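Local coordinates for protein putative modulator of DNA gyrase (Bacteroides thetaiotaomicron, PDB 1VPB) that is probably a metallopeptidase of the PmbA/TldD (peptidase U62) family and a putative modulator of DNA gyrase, at residues W24-A29 with A37-Y42; I80-L85 with E91-N96; F172-R175 with F181-E184. All coordinates share one frame; numbering follows the deposited sequence.

Contact 1 (W24-A29 with A37-Y42)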
loop_
_atom_site.group_PDB
_atom_site.type_symbol
_atom_site.label_atom_id
_atom_site.label_comp_id
_atom_site.label_asym_id
_atom_site.label_seq_id
_atom_site.Cartn_x
_atom_site.Cartn_y
_atom_site.Cartn_z
ATOM N N TRP A 24 28.315 17.304 4.315
ATOM C CA TRP A 24 27.943 18.593 4.933
ATOM C C TRP A 24 26.778 18.367 5.913
ATOM O O TRP A 24 26.841 18.818 7.062
ATOM C CB TRP A 24 27.553 19.592 3.871
ATOM C CG TRP A 24 26.925 20.811 4.494
ATOM C CD1 TRP A 24 27.567 21.921 4.938
ATOM C CD2 TRP A 24 25.540 20.989 4.807
ATOM N NE1 TRP A 24 26.668 22.793 5.505
ATOM C CE2 TRP A 24 25.408 22.255 5.412
ATOM C CE3 TRP A 24 24.389 20.232 4.579
ATOM C CZ2 TRP A 24 24.180 22.754 5.843
ATOM C CZ3 TRP A 24 23.171 20.729 4.994
ATOM C CH2 TRP A 24 23.075 21.978 5.631
ATOM N N ALA A 25 25.798 17.562 5.507
ATOM C CA ALA A 25 24.628 17.284 6.351
ATOM C C ALA A 25 25.023 16.534 7.602
ATOM O O ALA A 25 24.522 16.848 8.683
ATOM C CB ALA A 25 23.539 16.542 5.589
ATOM N N MET A 26 25.928 15.544 7.468
ATOM C CA MET A 26 26.442 14.819 8.630
ATOM C C MET A 26 27.085 15.801 9.617
ATOM O O MET A 26 26.831 15.801 10.829
ATOM C CB MET A 26 27.453 13.764 8.165
ATOM C CG MET A 26 28.174 13.110 9.271
ATOM S SD MET A 26 27.100 12.092 10.290
ATOM C CE MET A 26 27.140 10.670 9.234
ATOM N N ASP A 27 28.002 16.609 9.084
ATOM C CA ASP A 27 28.751 17.557 9.903
ATOM C C ASP A 27 27.788 18.530 10.594
ATOM O O ASP A 27 27.967 18.811 11.785
ATOM C CB ASP A 27 29.792 18.269 9.034
ATOM C CG ASP A 27 30.510 19.361 9.770
ATOM O OD1 ASP A 27 31.397 19.008 10.582
ATOM O OD2 ASP A 27 30.235 20.570 9.594
ATOM N N TYR A 28 26.805 19.007 9.870
ATOM C CA TYR A 28 25.840 19.978 10.411
ATOM C C TYR A 28 25.081 19.322 11.559
ATOM O O TYR A 28 24.914 19.916 12.653
ATOM C CB TYR A 28 24.887 20.451 9.318
ATOM C CG TYR A 28 23.979 21.565 9.821
ATOM C CD1 TYR A 28 24.409 22.895 9.864
ATOM C CD2 TYR A 28 22.736 21.247 10.339
ATOM C CE1 TYR A 28 23.580 23.896 10.381
ATOM C CE2 TYR A 28 21.913 22.220 10.837
ATOM C CZ TYR A 28 22.345 23.537 10.869
ATOM O OH TYR A 28 21.451 24.443 11.431
ATOM N N ALA A 29 24.599 18.099 11.342
ATOM C CA ALA A 29 23.890 17.403 12.427
ATOM C C ALA A 29 24.760 17.237 13.694
ATOM O O ALA A 29 24.308 17.413 14.836
ATOM C CB ALA A 29 23.403 16.007 11.921
ATOM N N ALA A 37 25.046 10.349 14.191
ATOM C CA ALA A 37 24.062 10.442 13.109
ATOM C C ALA A 37 24.396 9.428 12.009
ATOM O O ALA A 37 25.541 8.999 11.881
ATOM C CB ALA A 37 24.019 11.790 12.530
ATOM N N LYS A 38 23.365 9.125 11.229
ATOM C CA LYS A 38 23.502 8.330 9.977
ATOM C C LYS A 38 22.890 9.206 8.908
ATOM O O LYS A 38 21.849 9.844 9.142
ATOM C CB LYS A 38 22.786 7.002 10.135
ATOM C CG LYS A 38 23.225 6.096 11.222
ATOM C CD LYS A 38 22.372 4.925 11.322
ATOM C CE LYS A 38 22.804 3.960 12.413
ATOM N NZ LYS A 38 21.647 3.004 12.677
ATOM N N VAL A 39 23.499 9.236 7.700
ATOM C CA VAL A 39 22.977 9.986 6.582
ATOM C C VAL A 39 22.936 9.034 5.376
ATOM O O VAL A 39 23.866 8.294 5.163
ATOM C CB VAL A 39 23.864 11.221 6.259
ATOM C CG1 VAL A 39 23.396 11.922 5.030
ATOM C CG2 VAL A 39 23.918 12.199 7.481
ATOM N N LEU A 40 21.824 9.060 4.705
ATOM C CA LEU A 40 21.651 8.410 3.384
ATOM C C LEU A 40 21.305 9.429 2.351
ATOM O O LEU A 40 20.346 10.166 2.466
ATOM C CB LEU A 40 20.601 7.366 3.484
ATOM C CG LEU A 40 20.050 6.785 2.171
ATOM C CD1 LEU A 40 21.105 5.834 1.670
ATOM C CD2 LEU A 40 18.731 6.132 2.409
ATOM N N LEU A 41 22.051 9.433 1.239
ATOM C CA LEU A 41 21.665 10.192 0.091
ATOM C C LEU A 41 21.344 9.155 -0.996
ATOM O O LEU A 41 22.119 8.222 -1.209
ATOM C CB LEU A 41 22.843 11.071 -0.303
ATOM C CG LEU A 41 22.647 11.948 -1.542
ATOM C CD1 LEU A 41 21.835 13.137 -1.270
ATOM C CD2 LEU A 41 24.019 12.384 -1.981
ATOM N N TYR A 42 20.129 9.233 -1.534
ATOM C CA TYR A 42 19.654 8.217 -2.450
ATOM C C TYR A 42 19.198 8.890 -3.712
ATOM O O TYR A 42 18.810 10.070 -3.743
ATOM C CB TYR A 42 18.536 7.378 -1.830
ATOM C CG TYR A 42 17.339 8.208 -1.421
ATOM C CD1 TYR A 42 16.373 8.521 -2.349
ATOM C CD2 TYR A 42 17.216 8.724 -0.126
ATOM C CE1 TYR A 42 15.293 9.314 -2.033
ATOM C CE2 TYR A 42 16.101 9.524 0.207
ATOM C CZ TYR A 42 15.154 9.799 -0.759
ATOM O OH TYR A 42 14.047 10.600 -0.509
#

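Contact 2 (I80-L85 with E91-N96)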
loop_
_atom_site.group_PDB
_atom_site.type_symbol
_atom_site.label_atom_id
_atom_site.label_comp_id
_atom_site.label_asym_id
_atom_site.label_seq_id
_atom_site.Cartn_x
_atom_site.Cartn_y
_atom_site.Cartn_z
ATOM N N ILE A 80 14.381 11.692 10.014
ATOM C CA ILE A 80 13.877 12.707 9.139
ATOM C C ILE A 80 14.295 12.428 7.678
ATOM O O ILE A 80 15.300 11.760 7.407
ATOM C CB ILE A 80 14.333 14.088 9.523
ATOM C CG1 ILE A 80 15.833 14.308 9.352
ATOM C CG2 ILE A 80 13.971 14.407 11.031
ATOM C CD1 ILE A 80 16.328 15.640 9.841
ATOM N N SER A 81 13.540 12.964 6.739
ATOM C CA SER A 81 13.882 12.739 5.340
ATOM C C SER A 81 13.330 13.863 4.496
ATOM O O SER A 81 12.227 14.365 4.771
ATOM C CB SER A 81 13.299 11.396 4.921
ATOM O OG SER A 81 11.890 11.499 4.779
ATOM N N THR A 82 14.119 14.300 3.504
ATOM C CA THR A 82 13.753 15.394 2.663
ATOM C C THR A 82 14.326 15.270 1.272
ATOM O O THR A 82 15.380 14.622 1.048
ATOM C CB THR A 82 14.248 16.679 3.291
ATOM O OG1 THR A 82 13.821 17.787 2.537
ATOM C CG2 THR A 82 15.790 16.724 3.402
ATOM N N ASN A 83 13.615 15.878 0.330
ATOM C CA ASN A 83 14.181 15.989 -0.994
ATOM C C ASN A 83 14.377 17.416 -1.374
ATOM O O ASN A 83 14.535 17.708 -2.554
ATOM C CB ASN A 83 13.348 15.230 -2.005
ATOM C CG ASN A 83 11.910 15.716 -2.095
ATOM O OD1 ASN A 83 11.620 16.891 -1.857
ATOM N ND2 ASN A 83 11.014 14.821 -2.557
ATOM N N ARG A 84 14.312 18.314 -0.387
ATOM C CA ARG A 84 14.463 19.725 -0.591
ATOM C C ARG A 84 15.836 20.099 -0.082
ATOM O O ARG A 84 16.015 20.320 1.111
ATOM C CB ARG A 84 13.375 20.542 0.138
ATOM C CG ARG A 84 11.982 20.207 -0.271
ATOM C CD ARG A 84 10.909 20.950 0.533
ATOM N NE ARG A 84 10.722 22.330 0.159
ATOM C CZ ARG A 84 9.945 22.738 -0.833
ATOM N NH1 ARG A 84 9.340 21.863 -1.615
ATOM N NH2 ARG A 84 9.812 24.022 -1.096
ATOM N N LEU A 85 16.791 20.215 -1.005
ATOM C CA LEU A 85 18.214 20.136 -0.674
ATOM C C LEU A 85 19.052 21.401 -0.725
ATOM O O LEU A 85 20.269 21.290 -0.678
ATOM C CB LEU A 85 18.872 19.071 -1.547
ATOM C CG LEU A 85 18.206 17.697 -1.479
ATOM C CD1 LEU A 85 18.989 16.631 -2.226
ATOM C CD2 LEU A 85 17.971 17.243 -0.028
ATOM N N GLU A 91 19.404 23.310 6.619
ATOM C CA GLU A 91 19.814 23.721 7.991
ATOM C C GLU A 91 18.616 23.763 8.945
ATOM O O GLU A 91 18.643 23.199 10.054
ATOM C CB GLU A 91 20.523 25.092 7.979
ATOM C CG GLU A 91 21.924 25.054 7.350
ATOM C CD GLU A 91 22.664 26.376 7.374
ATOM O OE1 GLU A 91 22.040 27.388 7.766
ATOM O OE2 GLU A 91 23.882 26.390 7.065
ATOM N N THR A 92 17.560 24.437 8.516
ATOM C CA THR A 92 16.336 24.521 9.311
ATOM C C THR A 92 15.711 23.160 9.539
ATOM O O THR A 92 15.293 22.878 10.668
ATOM C CB THR A 92 15.335 25.412 8.579
ATOM O OG1 THR A 92 15.896 26.719 8.548
ATOM C CG2 THR A 92 14.012 25.552 9.362
ATOM N N PHE A 93 15.617 22.353 8.479
ATOM C CA PHE A 93 14.994 21.061 8.575
ATOM C C PHE A 93 15.740 20.161 9.562
ATOM O O PHE A 93 15.129 19.448 10.379
ATOM C CB PHE A 93 14.948 20.391 7.187
ATOM C CG PHE A 93 14.180 19.096 7.165
ATOM C CD1 PHE A 93 12.818 19.057 7.436
ATOM C CD2 PHE A 93 14.823 17.946 6.917
ATOM C CE1 PHE A 93 12.148 17.862 7.462
ATOM C CE2 PHE A 93 14.150 16.752 6.894
ATOM C CZ PHE A 93 12.842 16.710 7.128
ATOM N N ILE A 94 17.070 20.122 9.431
ATOM C CA ILE A 94 17.889 19.277 10.326
ATOM C C ILE A 94 17.806 19.785 11.760
ATOM O O ILE A 94 17.609 19.017 12.666
ATOM C CB ILE A 94 19.359 19.231 9.838
ATOM C CG1 ILE A 94 19.378 18.481 8.493
ATOM C CG2 ILE A 94 20.231 18.498 10.792
ATOM C CD1 ILE A 94 20.720 18.592 7.759
ATOM N N LYS A 95 17.959 21.090 11.961
ATOM C CA LYS A 95 17.925 21.593 13.343
ATOM C C LYS A 95 16.581 21.323 13.979
ATOM O O LYS A 95 16.513 20.965 15.180
ATOM C CB LYS A 95 18.297 23.078 13.357
ATOM C CG LYS A 95 18.403 23.694 14.759
ATOM C CD LYS A 95 19.452 22.974 15.680
ATOM C CE LYS A 95 19.951 23.914 16.799
ATOM N NZ LYS A 95 18.770 24.499 17.517
ATOM N N ASN A 96 15.504 21.513 13.227
ATOM C CA ASN A 96 14.173 21.230 13.743
ATOM C C ASN A 96 14.015 19.762 14.071
ATOM O O ASN A 96 13.431 19.459 15.082
ATOM C CB ASN A 96 13.098 21.686 12.778
ATOM C CG ASN A 96 12.973 23.202 12.756
ATOM O OD1 ASN A 96 13.529 23.915 13.634
ATOM N ND2 ASN A 96 12.228 23.720 11.780
#

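Contact 3 (F172-R175 with F181-E184)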
loop_
_atom_site.group_PDB
_atom_site.type_symbol
_atom_site.label_atom_id
_atom_site.label_comp_id
_atom_site.label_asym_id
_atom_site.label_seq_id
_atom_site.Cartn_x
_atom_site.Cartn_y
_atom_site.Cartn_z
ATOM N N PHE A 172 20.699 4.295 -6.640
ATOM C CA PHE A 172 21.991 4.671 -6.059
ATOM C C PHE A 172 21.819 5.048 -4.611
ATOM O O PHE A 172 20.812 5.668 -4.237
ATOM C CB PHE A 172 22.572 5.888 -6.743
ATOM C CG PHE A 172 22.764 5.722 -8.256
ATOM C CD1 PHE A 172 21.735 5.990 -9.133
ATOM C CD2 PHE A 172 23.986 5.299 -8.781
ATOM C CE1 PHE A 172 21.898 5.823 -10.511
ATOM C CE2 PHE A 172 24.132 5.115 -10.169
ATOM C CZ PHE A 172 23.086 5.372 -10.994
ATOM N N ALA A 173 22.800 4.704 -3.812
ATOM C CA ALA A 173 22.784 5.064 -2.365
ATOM C C ALA A 173 24.158 5.341 -1.911
ATOM O O ALA A 173 25.079 4.582 -2.240
ATOM C CB ALA A 173 22.204 3.961 -1.555
ATOM N N TYR A 174 24.310 6.425 -1.133
ATOM C CA TYR A 174 25.548 6.775 -0.471
ATOM C C TYR A 174 25.241 6.914 1.000
ATOM O O TYR A 174 24.352 7.723 1.335
ATOM C CB TYR A 174 26.073 8.073 -1.027
ATOM C CG TYR A 174 27.340 8.582 -0.430
ATOM C CD1 TYR A 174 28.556 7.922 -0.613
ATOM C CD2 TYR A 174 27.374 9.774 0.274
ATOM C CE1 TYR A 174 29.753 8.407 -0.065
ATOM C CE2 TYR A 174 28.556 10.293 0.799
ATOM C CZ TYR A 174 29.774 9.621 0.606
ATOM O OH TYR A 174 30.962 10.132 1.143
ATOM N N ARG A 175 26.023 6.236 1.826
ATOM C CA ARG A 175 25.709 6.093 3.246
ATOM C C ARG A 175 26.904 6.603 4.033
ATOM O O ARG A 175 28.065 6.355 3.658
ATOM C CB ARG A 175 25.416 4.620 3.511
ATOM C CG ARG A 175 25.331 4.225 4.955
ATOM C CD ARG A 175 24.174 3.264 5.329
ATOM N NE ARG A 175 22.970 4.017 5.616
ATOM C CZ ARG A 175 22.881 4.966 6.533
ATOM N NH1 ARG A 175 23.904 5.232 7.319
ATOM N NH2 ARG A 175 21.751 5.632 6.699
ATOM N N PHE A 181 31.827 5.059 9.092
ATOM C CA PHE A 181 31.381 4.302 7.923
ATOM C C PHE A 181 31.098 5.196 6.720
ATOM O O PHE A 181 30.462 6.250 6.852
ATOM C CB PHE A 181 30.169 3.459 8.220
ATOM C CG PHE A 181 29.777 2.571 7.035
ATOM C CD1 PHE A 181 30.613 1.499 6.680
ATOM C CD2 PHE A 181 28.695 2.839 6.264
ATOM C CE1 PHE A 181 30.288 0.711 5.557
ATOM C CE2 PHE A 181 28.351 2.064 5.132
ATOM C CZ PHE A 181 29.193 1.016 4.763
ATOM N N GLU A 182 31.581 4.787 5.521
ATOM C CA GLU A 182 31.199 5.374 4.284
ATOM C C GLU A 182 30.999 4.235 3.276
ATOM O O GLU A 182 31.891 3.357 3.140
ATOM C CB GLU A 182 32.308 6.339 3.778
ATOM C CG GLU A 182 32.047 6.917 2.422
ATOM C CD GLU A 182 33.213 7.690 1.857
ATOM O OE1 GLU A 182 34.357 7.257 2.150
ATOM O OE2 GLU A 182 32.970 8.672 1.124
ATOM N N GLY A 183 29.868 4.219 2.626
ATOM C CA GLY A 183 29.553 3.155 1.658
ATOM C C GLY A 183 28.686 3.596 0.540
ATOM O O GLY A 183 27.937 4.550 0.658
ATOM N N GLU A 184 28.766 2.895 -0.597
ATOM C CA GLU A 184 27.899 3.247 -1.686
ATOM C C GLU A 184 27.529 2.027 -2.496
ATOM O O GLU A 184 28.273 1.019 -2.512
ATOM C CB GLU A 184 28.441 4.323 -2.566
ATOM C CG GLU A 184 29.616 4.029 -3.387
ATOM C CD GLU A 184 29.961 5.246 -4.265
ATOM O OE1 GLU A 184 29.118 5.780 -5.028
ATOM O OE2 GLU A 184 31.079 5.661 -4.120
#

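Contact 1 (W24-A29 with A37-Y42)
Met26 reaches out from helix 16-31 and lays its thioether over Ala37 and Val39 of strand 36-52. This is helix-on-sheet packing: the chain climbs the helix, turns, and comes back as a strand of the six-stranded antiparallel sheet, whose surface the helix covers. The short segments run nearly antiparallel, at 156°, with their axes 8.5 Å apart at closest approach. Such a spacing suits small residues, and Ala25 and Ala29 both turn their methyls toward the strand; Ala29 CB meets Ala37 CB at 4.3 Å. Met26 starts out along the flank of the helix, but its chain then bends at chi2 (67°) and chi3 (82°), which folds the sulfur and methyl in over the strand. SD of Met26 lies 3.8 Å from Ala37 CB, and its CE rests 3.5 Å from Ala37 O, a van der Waals contact beside a backbone carbonyl. A flexible, unbranched side chain is well suited to such a curl, and it also touches Leu176 on the neighbouring strand 159-177. With an alanine here, the sulfur and methyl are gone, and Ala37 would probably lose much of its cover, opening a gap between helix and strand. Lys38 points away from the helix, on the other face of the sheet, where its NZ bonds to Tyr72 OH. No hydrogen bond links the two segments, so the fit rests on shape and apolar burial. Val39 completes it with one branch, standing beside its own backbone N: CG2 presses against the helix backbone, 3.8 Å from Met26 CA.

Contact 2 (I80-L85 with E91-N96)
The Phe93 ring has Thr82 OG1 over one face, while Ser81 N lies at its edge, in the plane; Ser81 O and Ile80 CB approach obliquely. The ring packs between an edge strand and the helix that follows it: strand 76-82 leads into helix 87-101, which folds back over the sheet, the two axes lying 9.5 Å apart and almost antiparallel. Phe93 buries the largest share of the contact, and a large flat group is well suited to bridging that distance. With CG anti to the backbone N (chi1 -174°), the ring drops from the helix to the strand and slides between the side chains of Ile80 and Thr82. Phe93 CE2 lies 3.7 Å from Ile80 CB and 3.6 Å from Thr82 CB, and CZ comes within 3.4 Å of Ser81 O. Beta-branched residues suit both flanking positions, since their bulk sits close to the strand and meets the ring directly. Beyond the ring, Ile80 CD1 extends to Ile94, 4.0 Å from its CA. Strand 76-82 is outermost within its chain, yet residues 80-82 pair in parallel with a strand of the second subunit, whose Ser63 also packs on Phe93. Where the strand ends, Thr82 forms an ST turn: its OG1 bonds to Ser63 O of the second subunit and accepts a nearly straight bond from Arg84 N, 3.0 Å long with 166° at the hydrogen.

Contact 3 (F172-R175 with F181-E184)
Tyr174 meets Glu182 and Glu184 on one face of a beta hairpin, while Arg175 crosses Phe181 on the other. Strands 159-177 and 181-198 run antiparallel here, and the tight part of the contact is their backbone. Arg175 and Gly183 form a hydrogen-bonded pair: Arg175 N donates to Gly183 O at 2.8 Å, and Gly183 N returns a bond of 3.0 Å to Arg175 O. Next along, Tyr174 and Glu184 are a non-hydrogen-bonded pair, where Glu184 CA closes to 3.2 Å on Ala173 O in a CA-H...O contact. Glycine suits its place because the Phe181 ring leans over it: a beta carbon on Gly183 would fall about 2.6 Å from Phe181 CZ. That ring meets the aliphatic stem of the arginine at its edge, in plane, with Arg175 CG 3.7 Å from Phe181 CE2; it also meets Phe309 edge-to-face.

On the other face Tyr174 is buried against helix 16-31, but Glu182 and Glu184 are exposed, the solvent side of the contact. Glu182 nevertheless stretches across to the tyrosine, a first torsion of 175° and an extended chain carrying the carboxylate over. Its OE2 arrives at the edge of the phenol, in the ring plane, though the carboxylate itself is turned 67° from that ring. Tyr174 OH donates to Glu182 OE2 across 2.5 Å, a very short distance whose exact value should not be pressed. Tyr174 OH thus has two hydrogen-bonding partners, the other being Gln23 NE2, which probably limits the turning of its ring. The polar rim also reaches beyond the hairpin: Glu184, through its salt bridge to Lys19, and Tyr174, through Gln23, tie it to helix 16-31, and the negative charge of both glutamates is probably eased by their partners.

How the contacts relate
All three contacts belong to one antiparallel sheet and the helices laid on it. Contact 1 sits between the other two, its centre about 10 Å from that of contact 2 and about 11 Å from that of contact 3. Toward contact 2 the join is between helices: Trp24 CZ2 packs 3.6 Å from Glu91 CG, and Tyr28 CD2 lies 3.7 Å from Ile94 CG2. Toward contact 3 it is between neighbouring strands, with a probable hydrogen bond of 2.8 Å from Tyr174 N to Leu41 O. Contacts 2 and 3 do not touch; about 9 Å separates their nearest atoms. Contact 2 carries the sheet on into the second subunit, whereas no other chain of the assembly touches the segments of contact 3.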